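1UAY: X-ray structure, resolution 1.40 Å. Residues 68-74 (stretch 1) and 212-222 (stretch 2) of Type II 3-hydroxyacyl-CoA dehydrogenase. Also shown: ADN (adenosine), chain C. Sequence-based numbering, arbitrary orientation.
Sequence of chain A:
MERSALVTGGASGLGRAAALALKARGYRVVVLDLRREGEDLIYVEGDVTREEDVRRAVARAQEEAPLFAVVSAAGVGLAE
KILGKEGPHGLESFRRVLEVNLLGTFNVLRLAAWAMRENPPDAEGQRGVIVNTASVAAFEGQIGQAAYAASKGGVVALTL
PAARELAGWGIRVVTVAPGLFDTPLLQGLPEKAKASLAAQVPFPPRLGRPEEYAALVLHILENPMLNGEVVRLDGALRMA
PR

Stretch 1 68-74: FAVVSAA
Stretch 2 (212-222) EYAALVLHILE

No hydrogen bond joins the strand 68-72 to the helix 212-222; even the tyrosine hydroxyl at their interface spends its hydrogen bonding elsewhere in the structure, and its nearest neighbours on stretch 1 are methyl carbons. The pair illustrates how a helix packs on a strand by matching periodicities. From Ala69 to Ser72 the strand is extended (phi -92 to -126°, psi 106 to 128°), so Ala69 and Val71 point toward the helix while Val70 and Ser72 point away; along the helix, with phi/psi near -65/-40 until Glu222, a four-residue spacing brings Tyr213, Val217 and Leu221 to the same side.

The N-to-C directions cross at 144°, the axes 10.2 Å apart at closest approach, so the register runs in reverse: CA of Ala69 lies 7.3 Å from CA of Leu221, CA of Val71 8.1 Å from CA of Val217, and CA of Ala73 10.5 Å from CA of Tyr213. The combined size of each facing pair rises with the gap. Leu221 (chi1 m, chi2 t) brings CD1 to 3.8 Å from Ala69 CB. Val71 CG2 and Val217 CG1, both residues t, meet at 3.8 Å. Tyr213 (chi1 162°, chi2 -93°) spans the widest gap, its OH 3.5 Å from Val71 CG1 and 3.8 Å from Ala73 CB. Apolar side chains suit this bond-free contact, which buries 267 Å², Leu221 and Val71 contributing most.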

# COMPACT_ATOMS: atom_id res chain seq x y z
N PHE A 68 6.44 -25.71 -16.04
CA PHE A 68 5.25 -24.90 -15.81
C PHE A 68 5.32 -24.06 -14.54
O PHE A 68 5.01 -22.86 -14.56
CB PHE A 68 4.02 -25.80 -15.76
CG PHE A 68 2.72 -25.05 -15.63
CD1 PHE A 68 2.05 -24.61 -16.77
CD2 PHE A 68 2.18 -24.76 -14.38
CE1 PHE A 68 0.86 -23.89 -16.66
CE2 PHE A 68 0.99 -24.04 -14.27
CZ PHE A 68 0.33 -23.60 -15.41
N ALA A 69 5.71 -24.68 -13.43
CA ALA A 69 5.76 -23.98 -12.15
C ALA A 69 7.16 -23.66 -11.68
O ALA A 69 8.02 -24.54 -11.62
CB ALA A 69 5.04 -24.80 -11.09
N VAL A 70 7.39 -22.40 -11.36
CA VAL A 70 8.68 -21.95 -10.86
C VAL A 70 8.42 -21.25 -9.54
O VAL A 70 7.61 -20.32 -9.46
CB VAL A 70 9.35 -20.96 -11.83
CG1 VAL A 70 10.70 -20.52 -11.27
CG2 VAL A 70 9.53 -21.61 -13.19
N VAL A 71 9.08 -21.71 -8.49
CA VAL A 71 8.92 -21.13 -7.17
C VAL A 71 10.28 -20.68 -6.63
O VAL A 71 11.16 -21.51 -6.40
CB VAL A 71 8.32 -22.15 -6.17
CG1 VAL A 71 8.12 -21.49 -4.81
CG2 VAL A 71 7.01 -22.70 -6.71
N SER A 72 10.45 -19.37 -6.46
CA SER A 72 11.69 -18.83 -5.92
C SER A 72 11.54 -18.70 -4.42
O SER A 72 10.83 -17.81 -3.93
CB SER A 72 12.01 -17.45 -6.51
OG SER A 72 12.87 -17.56 -7.64
N ALA A 73 12.18 -19.60 -3.68
CA ALA A 73 12.09 -19.57 -2.23
C ALA A 73 13.47 -19.56 -1.58
O ALA A 73 13.59 -19.73 -0.37
CB ALA A 73 11.29 -20.76 -1.73
N ALA A 74 14.51 -19.37 -2.39
CA ALA A 74 15.87 -19.32 -1.87
C ALA A 74 16.10 -17.92 -1.32
O ALA A 74 15.69 -16.93 -1.93
CB ALA A 74 16.87 -19.61 -2.98
N GLU A 212 1.50 -24.48 5.00
CA GLU A 212 0.54 -23.41 4.73
C GLU A 212 1.05 -22.52 3.60
O GLU A 212 0.26 -22.01 2.80
CB GLU A 212 0.28 -22.62 6.02
CG GLU A 212 -0.40 -23.51 7.08
CD GLU A 212 -0.56 -22.87 8.44
OE1 GLU A 212 0.42 -22.29 8.95
OE2 GLU A 212 -1.66 -22.96 9.03
N TYR A 213 2.36 -22.36 3.52
CA TYR A 213 2.95 -21.59 2.43
C TYR A 213 2.79 -22.41 1.15
O TYR A 213 2.40 -21.89 0.11
CB TYR A 213 4.44 -21.33 2.72
CG TYR A 213 5.26 -20.93 1.51
CD1 TYR A 213 5.94 -21.89 0.76
CD2 TYR A 213 5.37 -19.60 1.12
CE1 TYR A 213 6.71 -21.53 -0.34
CE2 TYR A 213 6.14 -19.23 0.02
CZ TYR A 213 6.81 -20.20 -0.71
OH TYR A 213 7.57 -19.84 -1.79
N ALA A 214 3.06 -23.71 1.24
CA ALA A 214 2.94 -24.59 0.08
C ALA A 214 1.51 -24.61 -0.46
O ALA A 214 1.30 -24.61 -1.67
CB ALA A 214 3.37 -26.00 0.44
N ALA A 215 0.53 -24.62 0.44
CA ALA A 215 -0.87 -24.64 0.04
C ALA A 215 -1.23 -23.40 -0.78
O ALA A 215 -1.96 -23.49 -1.77
CB ALA A 215 -1.77 -24.76 1.26
N LEU A 216 -0.73 -22.24 -0.35
CA LEU A 216 -1.02 -21.01 -1.08
C LEU A 216 -0.35 -21.05 -2.45
O LEU A 216 -0.95 -20.65 -3.46
CB LEU A 216 -0.54 -19.79 -0.30
CG LEU A 216 -0.69 -18.45 -1.02
CD1 LEU A 216 -2.15 -18.21 -1.39
CD2 LEU A 216 -0.18 -17.33 -0.13
N VAL A 217 0.89 -21.52 -2.50
CA VAL A 217 1.60 -21.61 -3.77
C VAL A 217 0.81 -22.49 -4.74
O VAL A 217 0.62 -22.13 -5.90
CB VAL A 217 3.03 -22.18 -3.58
CG1 VAL A 217 3.66 -22.49 -4.94
CG2 VAL A 217 3.88 -21.18 -2.83
N LEU A 218 0.34 -23.64 -4.27
CA LEU A 218 -0.43 -24.50 -5.15
C LEU A 218 -1.75 -23.86 -5.58
O LEU A 218 -2.22 -24.02 -6.70
CB LEU A 218 -0.72 -25.82 -4.42
CG LEU A 218 0.26 -26.92 -4.82
CD1 LEU A 218 1.67 -26.63 -4.32
CD2 LEU A 218 -0.12 -28.29 -4.25
N HIS A 219 -2.39 -23.07 -4.71
CA HIS A 219 -3.61 -22.41 -5.13
C HIS A 219 -3.30 -21.39 -6.21
O HIS A 219 -4.06 -21.24 -7.17
CB HIS A 219 -4.32 -21.71 -3.97
CG HIS A 219 -5.57 -21.02 -4.40
ND1 HIS A 219 -6.66 -21.70 -4.88
CD2 HIS A 219 -5.87 -19.70 -4.52
CE1 HIS A 219 -7.57 -20.84 -5.30
NE2 HIS A 219 -7.12 -19.62 -5.09
N ILE A 220 -2.20 -20.67 -6.06
CA ILE A 220 -1.82 -19.68 -7.06
C ILE A 220 -1.68 -20.37 -8.41
O ILE A 220 -2.15 -19.86 -9.43
CB ILE A 220 -0.50 -18.98 -6.67
CG1 ILE A 220 -0.74 -18.09 -5.44
CG2 ILE A 220 0.02 -18.15 -7.85
CD1 ILE A 220 0.53 -17.61 -4.77
N LEU A 221 -1.05 -21.54 -8.43
CA LEU A 221 -0.87 -22.26 -9.68
C LEU A 221 -2.20 -22.66 -10.31
O LEU A 221 -2.33 -22.70 -11.54
CB LEU A 221 -0.02 -23.52 -9.45
CG LEU A 221 1.43 -23.28 -9.03
CD1 LEU A 221 2.09 -24.63 -8.77
CD2 LEU A 221 2.18 -22.51 -10.10
N GLU A 222 -3.20 -22.95 -9.48
CA GLU A 222 -4.51 -23.37 -9.95
C GLU A 222 -5.52 -22.26 -10.21
O GLU A 222 -6.62 -22.54 -10.71
CB GLU A 222 -5.13 -24.36 -8.96
CG GLU A 222 -4.54 -25.76 -9.00
CD GLU A 222 -5.21 -26.69 -8.01
OE1 GLU A 222 -5.05 -27.92 -8.15
OE2 GLU A 222 -5.88 -26.19 -7.08
O5' ADN C . 15.44 -20.20 1.68
C5' ADN C . 16.24 -21.12 2.44
C4' ADN C . 16.80 -22.13 1.41
O4' ADN C . 17.60 -21.17 0.64
C3' ADN C . 17.86 -22.93 2.17
O3' ADN C . 17.53 -24.31 1.89
C2' ADN C . 19.24 -22.56 1.57
O2' ADN C . 20.19 -23.62 1.44
C1' ADN C . 18.80 -21.82 0.30
N9 ADN C . 19.75 -20.86 -0.29
C8 ADN C . 20.35 -19.76 0.37
N7 ADN C . 21.14 -19.04 -0.38
C5 ADN C . 21.08 -19.68 -1.62
C6 ADN C . 21.70 -19.42 -2.92
N6 ADN C . 22.53 -18.40 -3.13
N1 ADN C . 21.41 -20.29 -3.98
C2 ADN C . 20.55 -21.35 -3.79
N3 ADN C . 19.91 -21.69 -2.62
C4 ADN C . 20.22 -20.81 -1.58